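Local coordinates for putative ABC transporter, periplasmic binding protein, amino acid (Neisseria gonorrhoeae, PDB 2YJP) that binds L-cysteine as the solute receptor of an amino acid ABC transporter, probably delivering it to the membrane components for uptake, at residues 146-151 / 206-211; 154-159 / 228-233; 168-173 / 195-200; 215-220 / 277-282. The protein carries 1 engineered substitution. All coordinates share one frame; numbering follows the deposited sequence.

Interaction 1: residues 146-151 / 206-211; sequences LGVVSP and GVALAH
An antiparallel ladder in the mixed sheet joins G147, V148 and V149 of strand 142-151 to H211, A210 and L209 of strand 208-212. Four backbone hydrogen bonds hold it. G147 N reaches H211 O at 2.9 Å, and H211 N returns a longer bond of 3.3 Å to G147 O. Around the second hydrogen-bonded pair, V149 N to L209 O and L209 N to V149 O are both 2.8 Å, the first almost straight at N-H...O 174°. Between these two hydrogen-bonded pairs V148 and A210 form a non-hydrogen-bonded pair. V148 spreads its branches along the neighbouring strand: CG1 anti to the backbone N (chi1 179°) packs on A208 CB at 3.7 Å, while CG2 turns to A210 CB.

This strand pairing lies inside an alpha/beta lobe of a family 3 solute-binding protein, and both faces of the sheet have helices against them. A210 meets A175 and F179 of helix 174-182, whereas V149 and L209, side by side and pointing the same way, meet L201 of helix 194-202. With chi1 at 69°, V149 CG1 is carried over the partner strand, 3.5 Å from L209 O. Beyond the ladder, P151 CD rests 3.3 Å from V207 O, and the S150 hydroxyl is engaged with I156 N. At the other end the strand runs into the cysteine pocket: H211 touches the bound amino acid, and its ring NE2 is hydrogen-bonded to N194 OD1, a second-shell link that helps fix the ring's rotation.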
loop_
_atom_site.group_PDB
_atom_site.type_symbol
_atom_site.label_atom_id
_atom_site.label_comp_id
_atom_site.label_asym_id
_atom_site.label_seq_id
_atom_site.Cartn_x
_atom_site.Cartn_y
_atom_site.Cartn_z
ATOM N N LEU A 146 2.914 -11.234 -0.329
ATOM C CA LEU A 146 3.749 -11.024 0.816
ATOM C C LEU A 146 5.107 -11.701 0.682
ATOM O O LEU A 146 5.280 -12.726 -0.016
ATOM C CB LEU A 146 3.039 -11.508 2.095
ATOM C CG LEU A 146 1.650 -10.857 2.395
ATOM C CD1 LEU A 146 0.955 -11.549 3.578
ATOM C CD2 LEU A 146 1.812 -9.318 2.549
ATOM N N GLY A 147 6.086 -11.148 1.394
ATOM C CA GLY A 147 7.411 -11.746 1.464
ATOM C C GLY A 147 7.973 -11.530 2.838
ATOM O O GLY A 147 7.351 -10.931 3.681
ATOM N N VAL A 148 9.142 -12.087 3.098
ATOM C CA VAL A 148 9.785 -11.881 4.409
ATOM C C VAL A 148 11.228 -11.430 4.224
ATOM O O VAL A 148 11.958 -12.059 3.441
ATOM C CB VAL A 148 9.774 -13.204 5.228
ATOM C CG1 VAL A 148 10.480 -12.974 6.600
ATOM C CG2 VAL A 148 8.347 -13.676 5.382
ATOM N N VAL A 149 11.638 -10.360 4.942
ATOM C CA VAL A 149 13.019 -9.877 4.837
ATOM C C VAL A 149 13.773 -10.142 6.149
ATOM O O VAL A 149 13.158 -10.068 7.251
ATOM C CB VAL A 149 13.110 -8.417 4.432
ATOM C CG1 VAL A 149 12.592 -7.407 5.582
ATOM C CG2 VAL A 149 14.536 -8.080 3.981
ATOM N N SER A 150 15.083 -10.478 6.014
ATOM C CA SER A 150 15.918 -10.823 7.154
ATOM C C SER A 150 17.379 -10.481 6.880
ATOM O O SER A 150 17.798 -10.342 5.720
ATOM C CB SER A 150 15.781 -12.336 7.453
ATOM O OG SER A 150 16.109 -13.128 6.284
ATOM N N PRO A 151 18.195 -10.368 7.943
ATOM C CA PRO A 151 19.603 -10.040 7.638
ATOM C C PRO A 151 20.294 -11.149 6.814
ATOM O O PRO A 151 20.029 -12.341 7.056
ATOM C CB PRO A 151 20.262 -9.891 9.050
ATOM C CG PRO A 151 19.318 -10.559 10.021
ATOM C CD PRO A 151 17.931 -10.441 9.391
ATOM N N GLY A 206 13.675 -8.025 16.110
ATOM C CA GLY A 206 13.175 -9.299 15.590
ATOM C C GLY A 206 14.171 -9.846 14.583
ATOM O O GLY A 206 15.071 -9.122 14.157
ATOM N N VAL A 207 14.018 -11.112 14.214
ATOM C CA VAL A 207 14.947 -11.809 13.322
ATOM C C VAL A 207 14.576 -11.596 11.864
ATOM O O VAL A 207 15.403 -11.896 11.012
ATOM C CB VAL A 207 14.983 -13.336 13.581
ATOM C CG1 VAL A 207 15.383 -13.596 15.007
ATOM C CG2 VAL A 207 13.644 -13.963 13.320
ATOM N N ALA A 208 13.362 -11.056 11.601
ATOM C CA ALA A 208 12.807 -10.875 10.269
ATOM C C ALA A 208 11.586 -9.950 10.304
ATOM O O ALA A 208 11.017 -9.678 11.374
ATOM C CB ALA A 208 12.391 -12.221 9.678
ATOM N N LEU A 209 11.151 -9.513 9.122
ATOM C CA LEU A 209 10.035 -8.624 9.010
ATOM C C LEU A 209 9.230 -9.021 7.778
ATOM O O LEU A 209 9.783 -9.215 6.699
ATOM C CB LEU A 209 10.547 -7.192 8.902
ATOM C CG LEU A 209 9.560 -6.047 8.761
ATOM C CD1 LEU A 209 10.227 -4.678 8.980
ATOM C CD2 LEU A 209 8.823 -6.085 7.364
ATOM N N ALA A 210 7.932 -9.165 7.945
ATOM C CA ALA A 210 7.066 -9.557 6.852
ATOM C C ALA A 210 6.207 -8.377 6.381
ATOM O O ALA A 210 5.728 -7.589 7.210
ATOM C CB ALA A 210 6.186 -10.710 7.292
ATOM N N HIS A 211 6.009 -8.292 5.066
ATOM C CA HIS A 211 5.262 -7.177 4.426
ATOM C C HIS A 211 5.047 -7.507 2.942
ATOM O O HIS A 211 5.467 -8.580 2.472
ATOM C CB HIS A 211 6.100 -5.864 4.502
ATOM C CG HIS A 211 5.283 -4.635 4.756
ATOM N ND1 HIS A 211 4.133 -4.346 4.051
ATOM C CD2 HIS A 211 5.455 -3.617 5.630
ATOM C CE1 HIS A 211 3.631 -3.203 4.479
ATOM N NE2 HIS A 211 4.416 -2.739 5.435
#

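Interaction 2: residues 154-159 / 228-233; sequences KPITDM and VAIGNL
A229 and I230 push two bumps of different shape into the loop at 155-157. The smaller is the methyl of A229, which points at the loop and settles into a notch: I156 O is 3.5 Å from A229 CB, T157 CG2 is 3.9 Å from the same carbon, and P155 CB stands at 4.2 Å. The larger is the arm of I230. Its CG1 stands anti to the carbonyl carbon (chi1 -55°), and an extended second torsion carries CD1 on along the loop backbone. CG1 thereby lies 3.4 Å from I156 O and 3.7 Å from T157 CA, while CD1 presses on T157 C at 3.7 Å. The loop thus meets this arm mostly with main-chain atoms.

Both bumps sit on a classic beta bulge at the end of strand 226-230, where A229 and I230 together face V148 of strand 142-151; the chain turns a corner here. Within the loop, Q161 OE1 accepts the N-H groups of T157 and D158, which probably helps hold its shape. Farther along, no polar group is involved: M159, bent at chi2 (-65°), swings its methyl back toward the other segment, and M159 CE meets L233 CD2 at 3.5 Å, tighter than usual for two carbons. L233 leans at the same time on F178 and F179 of helix 174-182. M159 touches F179 as well, and its side chain is about 4 Å from those of H183 and E185, ligands of a zinc ion on this surface.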
loop_
_atom_site.group_PDB
_atom_site.type_symbol
_atom_site.label_atom_id
_atom_site.label_comp_id
_atom_site.label_asym_id
_atom_site.label_seq_id
_atom_site.Cartn_x
_atom_site.Cartn_y
_atom_site.Cartn_z
ATOM N N LYS A 154 21.881 -14.066 8.719
ATOM C CA LYS A 154 21.014 -15.022 9.418
ATOM C C LYS A 154 19.678 -15.071 8.640
ATOM O O LYS A 154 18.620 -14.626 9.142
ATOM C CB LYS A 154 20.825 -14.516 10.869
ATOM C CG LYS A 154 20.248 -15.496 11.908
ATOM C CD LYS A 154 21.114 -16.775 12.158
ATOM C CE LYS A 154 20.849 -17.445 13.539
ATOM N NZ LYS A 154 21.936 -18.474 13.797
ATOM N N PRO A 155 19.733 -15.520 7.383
ATOM C CA PRO A 155 18.507 -15.428 6.564
ATOM C C PRO A 155 17.382 -16.320 7.116
ATOM O O PRO A 155 17.639 -17.455 7.600
ATOM C CB PRO A 155 18.954 -15.949 5.179
ATOM C CG PRO A 155 20.349 -16.689 5.429
ATOM C CD PRO A 155 20.873 -16.195 6.718
ATOM N N ILE A 156 16.156 -15.843 7.031
ATOM C CA ILE A 156 15.051 -16.677 7.373
ATOM C C ILE A 156 14.329 -17.109 6.075
ATOM O O ILE A 156 13.864 -16.237 5.269
ATOM C CB ILE A 156 14.091 -15.872 8.254
ATOM C CG1 ILE A 156 14.780 -15.429 9.554
ATOM C CG2 ILE A 156 12.764 -16.653 8.501
ATOM C CD1 ILE A 156 15.274 -16.631 10.508
ATOM N N THR A 157 14.197 -18.425 5.909
ATOM C CA THR A 157 13.599 -19.029 4.709
ATOM C C THR A 157 12.469 -19.950 5.098
ATOM O O THR A 157 11.695 -20.366 4.250
ATOM C CB THR A 157 14.629 -19.830 3.872
ATOM O OG1 THR A 157 15.302 -20.808 4.708
ATOM C CG2 THR A 157 15.700 -18.877 3.189
ATOM N N ASP A 158 12.365 -20.351 6.365
ATOM C CA ASP A 158 11.199 -21.144 6.697
ATOM C C ASP A 158 10.605 -20.813 8.090
ATOM O O ASP A 158 11.277 -20.214 8.940
ATOM C CB ASP A 158 11.505 -22.623 6.524
ATOM C CG ASP A 158 12.413 -23.138 7.609
ATOM O OD1 ASP A 158 12.359 -22.827 8.716
ATOM O OD2 ASP A 158 13.260 -23.925 7.556
ATOM N N MET A 159 9.360 -21.231 8.334
ATOM C CA MET A 159 8.649 -20.878 9.587
ATOM C C MET A 159 9.267 -21.549 10.830
ATOM O O MET A 159 9.348 -20.939 11.909
ATOM C CB MET A 159 7.178 -21.239 9.479
ATOM C CG MET A 159 6.526 -20.687 8.186
ATOM S SD MET A 159 6.565 -18.914 8.332
ATOM C CE MET A 159 5.794 -18.428 6.737
ATOM N N VAL A 228 15.506 -10.254 0.849
ATOM C CA VAL A 228 14.152 -10.812 0.867
ATOM C C VAL A 228 14.258 -12.334 0.583
ATOM O O VAL A 228 14.066 -12.810 -0.534
ATOM C CB VAL A 228 13.226 -10.032 -0.040
ATOM C CG1 VAL A 228 11.776 -10.497 0.220
ATOM C CG2 VAL A 228 13.405 -8.453 0.181
ATOM N N ALA A 229 14.600 -13.083 1.619
ATOM C CA ALA A 229 14.921 -14.522 1.474
ATOM C C ALA A 229 13.708 -15.421 1.346
ATOM O O ALA A 229 13.853 -16.561 0.913
ATOM C CB ALA A 229 15.817 -14.994 2.582
ATOM N N ILE A 230 12.544 -14.915 1.736
ATOM C CA ILE A 230 11.242 -15.456 1.278
ATOM C C ILE A 230 10.535 -14.452 0.364
ATOM O O ILE A 230 9.957 -13.506 0.901
ATOM C CB ILE A 230 10.294 -15.788 2.497
ATOM C CG1 ILE A 230 11.009 -16.737 3.451
ATOM C CG2 ILE A 230 8.968 -16.410 2.000
ATOM C CD1 ILE A 230 10.293 -16.961 4.769
ATOM N N GLY A 231 10.582 -14.660 -0.980
ATOM C CA GLY A 231 10.012 -13.704 -1.923
ATOM C C GLY A 231 8.509 -13.690 -1.988
ATOM O O GLY A 231 7.906 -12.688 -2.398
ATOM N N ASN A 232 7.893 -14.812 -1.602
ATOM C CA ASN A 232 6.482 -15.036 -1.906
ATOM C C ASN A 232 5.870 -16.031 -0.912
ATOM O O ASN A 232 6.335 -17.154 -0.767
ATOM C CB ASN A 232 6.354 -15.528 -3.371
ATOM C CG ASN A 232 4.922 -15.802 -3.774
ATOM O OD1 ASN A 232 4.303 -16.741 -3.266
ATOM N ND2 ASN A 232 4.391 -15.005 -4.713
ATOM N N LEU A 233 4.834 -15.609 -0.210
ATOM C CA LEU A 233 4.123 -16.445 0.763
ATOM C C LEU A 233 2.782 -16.908 0.195
ATOM O O LEU A 233 1.897 -17.329 0.957
ATOM C CB LEU A 233 3.852 -15.631 2.033
ATOM C CG LEU A 233 4.965 -15.287 3.016
ATOM C CD1 LEU A 233 4.528 -14.212 4.011
ATOM C CD2 LEU A 233 5.386 -16.561 3.812
#

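Interaction 3: residues 168-173 / 195-200; sequences LVNKGT and TETFDA. With ZN (zinc ion), chain J; CYS (cysteine), chain D.
L168 points from its strand straight at helix 194-202, and its side chain can be followed outward. CB passes the methyl of T197, 4.1 Å from T197 CG2. From there CG forks: CD1 reaches A200, 3.7 Å from A200 C and 4.0 Å from A200 CB, while CD2 meets the same A200 methyl from the other branch. One turn back, T197 sits over the strand backbone. T197 CG2, anti to its own N, lies 3.7 Å from V169 C, and T197 OG1 only packs against N170 CA; its hydrogen bond goes to Q193 O, just before the helix begins. On another side of that helix, E196 OE2 binds a zinc ion at 1.9 Å, with two waters also bound to the metal.

Past the strand, a type II turn from N170 brings T173 to the N-cap of helix 174-182. T173 OG1 donates to N170 O at 2.8 Å, and T173 CA approaches the ligand cysteine OXT at 3.4 Å. Helix 194-202, running antiparallel to strand 166-170, is the connection of a beta-alpha-beta crossover whose strands, 187-191 and 208-212, flank 166-170 in the sheet.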
loop_
_atom_site.group_PDB
_atom_site.type_symbol
_atom_site.label_atom_id
_atom_site.label_comp_id
_atom_site.label_asym_id
_atom_site.label_seq_id
_atom_site.Cartn_x
_atom_site.Cartn_y
_atom_site.Cartn_z
ATOM N N LEU A 168 8.687 -9.159 12.971
ATOM C CA LEU A 168 8.160 -7.785 12.933
ATOM C C LEU A 168 7.098 -7.596 11.831
ATOM O O LEU A 168 7.254 -8.084 10.692
ATOM C CB LEU A 168 9.293 -6.801 12.678
ATOM C CG LEU A 168 10.355 -6.862 13.778
ATOM C CD1 LEU A 168 11.633 -6.134 13.429
ATOM C CD2 LEU A 168 9.770 -6.267 15.021
ATOM N N VAL A 169 6.001 -6.929 12.174
ATOM C CA VAL A 169 5.050 -6.552 11.170
ATOM C C VAL A 169 4.542 -5.132 11.481
ATOM O O VAL A 169 4.489 -4.709 12.676
ATOM C CB VAL A 169 3.788 -7.508 11.126
ATOM C CG1 VAL A 169 4.142 -8.876 10.587
ATOM C CG2 VAL A 169 3.055 -7.594 12.520
ATOM N N ASN A 170 4.133 -4.435 10.411
ATOM C CA ASN A 170 3.433 -3.167 10.537
ATOM C C ASN A 170 2.004 -3.520 10.945
ATOM O O ASN A 170 1.353 -4.332 10.260
ATOM C CB ASN A 170 3.550 -2.386 9.238
ATOM C CG ASN A 170 2.762 -1.067 9.215
ATOM O OD1 ASN A 170 2.260 -0.705 8.273
ATOM N ND2 ASN A 170 2.759 -0.348 10.216
ATOM N N LYS A 171 1.558 -2.996 12.096
ATOM C CA LYS A 171 0.243 -3.282 12.568
ATOM C C LYS A 171 -0.842 -2.976 11.492
ATOM O O LYS A 171 -0.812 -1.907 10.870
ATOM C CB LYS A 171 -0.034 -2.530 13.910
ATOM C CG LYS A 171 -1.460 -2.752 14.446
ATOM C CD LYS A 171 -1.659 -2.276 15.922
ATOM C CE LYS A 171 -3.158 -2.112 16.253
ATOM N NZ LYS A 171 -3.405 -1.270 17.522
ATOM N N GLY A 172 -1.787 -3.905 11.330
ATOM C CA GLY A 172 -3.001 -3.694 10.536
ATOM C C GLY A 172 -2.757 -3.979 9.033
ATOM O O GLY A 172 -3.544 -3.581 8.205
ATOM N N THR A 173 -1.604 -4.584 8.705
ATOM C CA THR A 173 -1.324 -4.956 7.347
ATOM C C THR A 173 -1.787 -6.388 7.047
ATOM O O THR A 173 -2.141 -7.168 7.944
ATOM C CB THR A 173 0.200 -4.841 7.000
ATOM O OG1 THR A 173 0.987 -5.654 7.876
ATOM C CG2 THR A 173 0.687 -3.372 7.038
ATOM N N THR A 195 8.282 3.114 9.240
ATOM C CA THR A 195 9.594 3.558 9.689
ATOM C C THR A 195 9.966 2.902 11.011
ATOM O O THR A 195 11.042 2.358 11.126
ATOM C CB THR A 195 9.635 5.089 9.825
ATOM O OG1 THR A 195 9.377 5.653 8.531
ATOM C CG2 THR A 195 11.067 5.559 10.276
ATOM N N GLU A 196 9.060 2.901 11.984
ATOM C CA GLU A 196 9.314 2.177 13.242
ATOM C C GLU A 196 9.605 0.709 12.990
ATOM O O GLU A 196 10.559 0.155 13.577
ATOM C CB GLU A 196 8.143 2.223 14.219
ATOM C CG GLU A 196 7.813 3.537 14.842
ATOM C CD GLU A 196 6.458 3.432 15.608
ATOM O OE1 GLU A 196 5.423 2.888 15.040
ATOM O OE2 GLU A 196 6.429 3.902 16.786
ATOM N N THR A 197 8.799 0.084 12.138
ATOM C CA THR A 197 8.910 -1.359 11.922
ATOM C C THR A 197 10.281 -1.748 11.312
ATOM O O THR A 197 10.965 -2.663 11.784
ATOM C CB THR A 197 7.766 -1.863 11.035
ATOM O OG1 THR A 197 6.520 -1.422 11.592
ATOM C CG2 THR A 197 7.773 -3.404 10.972
ATOM N N PHE A 198 10.700 -1.017 10.304
ATOM C CA PHE A 198 11.966 -1.300 9.695
ATOM C C PHE A 198 13.140 -0.878 10.624
ATOM O O PHE A 198 14.139 -1.573 10.666
ATOM C CB PHE A 198 12.067 -0.651 8.338
ATOM C CG PHE A 198 11.250 -1.305 7.310
ATOM C CD1 PHE A 198 11.744 -2.415 6.587
ATOM C CD2 PHE A 198 9.959 -0.839 7.024
ATOM C CE1 PHE A 198 10.988 -3.030 5.618
ATOM C CE2 PHE A 198 9.193 -1.464 6.016
ATOM C CZ PHE A 198 9.713 -2.537 5.297
ATOM N N ASP A 199 13.002 0.238 11.349
ATOM C CA ASP A 199 13.969 0.590 12.376
ATOM C C ASP A 199 14.079 -0.544 13.403
ATOM O O ASP A 199 15.160 -0.847 13.858
ATOM C CB ASP A 199 13.660 1.914 13.126
ATOM C CG ASP A 199 13.935 3.186 12.287
ATOM O OD1 ASP A 199 14.708 3.134 11.280
ATOM O OD2 ASP A 199 13.381 4.278 12.646
ATOM N N ALA A 200 12.980 -1.164 13.798
ATOM C CA ALA A 200 13.133 -2.205 14.800
ATOM C C ALA A 200 13.908 -3.386 14.226
ATOM O O ALA A 200 14.540 -4.147 14.966
ATOM C CB ALA A 200 11.793 -2.652 15.320
HETATM ZN ZN ZN J . 4.936 3.711 18.010
HETATM N N CYS D . -0.986 -3.489 0.889
HETATM C CA CYS D . -0.915 -4.120 2.226
HETATM C C CYS D . -2.214 -3.863 2.992
HETATM O O CYS D . -3.159 -3.242 2.417
HETATM C CB CYS D . 0.245 -3.577 3.050
HETATM S SG CYS D . 0.239 -1.790 3.274
HETATM O OXT CYS D . -2.312 -4.285 4.148
HETATM O O HOH W 1 3.656 1.711 17.492
HETATM O O HOH W 2 6.244 3.435 20.084
#

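Interaction 4: residues 215-220 / 277-282; sequences LLWAWA and PVYGEK
A218 and W217 receive V278 and Y279 of short helix 276-279, packing on helix 213-222. The methyl of A218 is the meeting point: A218 CB lies 3.8 Å from V278 CG1 and 3.8 Å from Y279 OH. Alongside, Y279 CE1 comes to 3.9 Å from W217 CB. That carbon lies at the edge of the Y279 ring, near its plane, so the tryptophan meets the tyrosine through its CB and not by a stack of rings. No hydrogen bond joins the two segments.

The next layer explains why these groups stand where they do. V278 CG1, anti to the backbone N (chi1 170°), lies over the centre of the Y279 ring, 3.8 Å above its plane, and so backs the ring while touching A218. The far end of the tyrosine is held by its hydroxyl, which is hydrogen-bonded to A214 O one turn earlier in the helix it packs against. This brings a C-terminal element of the chain onto the helix that follows strand 208-212 of the mixed sheet. Next to it, P67 touches both A218 and Y279, and F68 also meets the tyrosine. K221 NZ, from helix 213-222 itself, bonds V278 O. Just after Y279, G280 leaves helical geometry with a positive phi of 58°, and K282 N then returns to Y279 O at 3.2 Å. W217 also touches V283 and V228.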
loop_
_atom_site.group_PDB
_atom_site.type_symbol
_atom_site.label_atom_id
_atom_site.label_comp_id
_atom_site.label_asym_id
_atom_site.label_seq_id
_atom_site.Cartn_x
_atom_site.Cartn_y
_atom_site.Cartn_z
ATOM N N LEU A 215 7.335 -3.812 -1.467
ATOM C CA LEU A 215 7.933 -2.917 -0.508
ATOM C C LEU A 215 9.303 -3.471 -0.088
ATOM O O LEU A 215 10.294 -2.744 -0.056
ATOM C CB LEU A 215 7.036 -2.744 0.735
ATOM C CG LEU A 215 7.646 -1.887 1.840
ATOM C CD1 LEU A 215 7.955 -0.452 1.321
ATOM C CD2 LEU A 215 6.706 -1.844 3.024
ATOM N N LEU A 216 9.347 -4.759 0.252
ATOM C CA LEU A 216 10.594 -5.342 0.800
ATOM C C LEU A 216 11.744 -5.317 -0.215
ATOM O O LEU A 216 12.891 -5.052 0.148
ATOM C CB LEU A 216 10.353 -6.777 1.260
ATOM C CG LEU A 216 9.330 -7.037 2.378
ATOM C CD1 LEU A 216 9.433 -8.533 2.802
ATOM C CD2 LEU A 216 9.548 -6.108 3.566
ATOM N N TRP A 217 11.437 -5.566 -1.498
ATOM C CA TRP A 217 12.456 -5.422 -2.525
ATOM C C TRP A 217 12.986 -3.962 -2.572
ATOM O O TRP A 217 14.183 -3.753 -2.735
ATOM C CB TRP A 217 11.957 -5.850 -3.905
ATOM C CG TRP A 217 11.520 -7.340 -3.985
ATOM C CD1 TRP A 217 12.120 -8.428 -3.373
ATOM C CD2 TRP A 217 10.456 -7.884 -4.792
ATOM N NE1 TRP A 217 11.473 -9.593 -3.721
ATOM C CE2 TRP A 217 10.437 -9.298 -4.568
ATOM C CE3 TRP A 217 9.499 -7.323 -5.629
ATOM C CZ2 TRP A 217 9.492 -10.165 -5.195
ATOM C CZ3 TRP A 217 8.547 -8.191 -6.252
ATOM C CH2 TRP A 217 8.558 -9.592 -6.025
ATOM N N ALA A 218 12.097 -2.990 -2.407
ATOM C CA ALA A 218 12.486 -1.563 -2.573
ATOM C C ALA A 218 13.320 -1.120 -1.377
ATOM O O ALA A 218 14.318 -0.369 -1.515
ATOM C CB ALA A 218 11.245 -0.667 -2.704
ATOM N N TRP A 219 12.909 -1.603 -0.201
ATOM C CA TRP A 219 13.640 -1.317 1.004
ATOM C C TRP A 219 15.038 -1.993 0.997
ATOM O O TRP A 219 16.022 -1.360 1.346
ATOM C CB TRP A 219 12.818 -1.719 2.221
ATOM C CG TRP A 219 13.486 -1.342 3.502
ATOM C CD1 TRP A 219 13.478 -0.120 4.092
ATOM C CD2 TRP A 219 14.292 -2.187 4.324
ATOM N NE1 TRP A 219 14.204 -0.158 5.277
ATOM C CE2 TRP A 219 14.715 -1.420 5.434
ATOM C CE3 TRP A 219 14.649 -3.539 4.267
ATOM C CZ2 TRP A 219 15.543 -1.953 6.464
ATOM C CZ3 TRP A 219 15.420 -4.084 5.324
ATOM C CH2 TRP A 219 15.878 -3.273 6.383
ATOM N N ALA A 220 15.122 -3.269 0.622
ATOM C CA ALA A 220 16.385 -4.032 0.679
ATOM C C ALA A 220 17.439 -3.482 -0.287
ATOM O O ALA A 220 18.665 -3.539 -0.034
ATOM C CB ALA A 220 16.106 -5.564 0.381
ATOM N N PRO A 277 12.076 3.159 -11.797
ATOM C CA PRO A 277 13.421 3.526 -11.331
ATOM C C PRO A 277 13.866 2.622 -10.167
ATOM O O PRO A 277 15.049 2.385 -9.975
ATOM C CB PRO A 277 13.273 5.008 -10.906
ATOM C CG PRO A 277 12.115 5.514 -11.722
ATOM C CD PRO A 277 11.150 4.326 -11.755
ATOM N N VAL A 278 12.922 2.093 -9.424
ATOM C CA VAL A 278 13.269 1.297 -8.272
ATOM C C VAL A 278 13.616 -0.139 -8.705
ATOM O O VAL A 278 14.727 -0.633 -8.430
ATOM C CB VAL A 278 12.163 1.315 -7.231
ATOM C CG1 VAL A 278 12.432 0.269 -6.142
ATOM C CG2 VAL A 278 12.003 2.718 -6.674
ATOM N N TYR A 279 12.682 -0.792 -9.397
ATOM C CA TYR A 279 12.886 -2.195 -9.717
ATOM C C TYR A 279 13.693 -2.449 -11.001
ATOM O O TYR A 279 14.240 -3.520 -11.152
ATOM C CB TYR A 279 11.547 -2.935 -9.733
ATOM C CG TYR A 279 10.739 -2.679 -8.496
ATOM C CD1 TYR A 279 11.133 -3.234 -7.261
ATOM C CD2 TYR A 279 9.588 -1.880 -8.538
ATOM C CE1 TYR A 279 10.420 -3.021 -6.139
ATOM C CE2 TYR A 279 8.863 -1.654 -7.391
ATOM C CZ TYR A 279 9.285 -2.219 -6.195
ATOM O OH TYR A 279 8.595 -2.014 -5.021
ATOM N N GLY A 280 13.771 -1.473 -11.915
ATOM C CA GLY A 280 14.385 -1.683 -13.233
ATOM C C GLY A 280 13.720 -2.811 -14.009
ATOM O O GLY A 280 12.507 -2.978 -13.934
ATOM N N GLU A 281 14.535 -3.620 -14.692
ATOM C CA GLU A 281 14.060 -4.790 -15.429
ATOM C C GLU A 281 13.813 -6.017 -14.531
ATOM O O GLU A 281 13.296 -7.032 -15.010
ATOM C CB GLU A 281 15.004 -5.151 -16.591
ATOM C CG GLU A 281 15.194 -4.004 -17.635
ATOM C CD GLU A 281 15.555 -4.489 -19.058
ATOM O OE1 GLU A 281 16.603 -5.169 -19.241
ATOM O OE2 GLU A 281 14.772 -4.185 -20.003
ATOM N N LYS A 282 14.109 -5.890 -13.226
ATOM C CA LYS A 282 14.011 -7.014 -12.256
ATOM C C LYS A 282 12.551 -7.428 -11.963
ATOM O O LYS A 282 12.274 -8.569 -11.568
ATOM C CB LYS A 282 14.746 -6.680 -10.938
ATOM C CG LYS A 282 15.800 -7.688 -10.467
ATOM C CD LYS A 282 17.141 -7.461 -11.150
#

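In the fold
From the N terminus, strand 142-151 opens interaction 1, and the following loop at 154-159 opens interaction 2 before the first has closed. Interaction 3 opens and closes within both, between strand 166-170 and helix 194-202. Strand 208-212 then closes interaction 1, adding itself between 142-151 and 166-170 in the sheet. Helix 213-222 opens interaction 4, residues 228-233 close interaction 2, and 277-282 close interaction 4, so 2 crosses both 1 and 4, while 1 and 4 follow in series. L216 packs against strand 142-151 and F198 meets W219, linking helix 213-222 to the sheet and to helix 194-202.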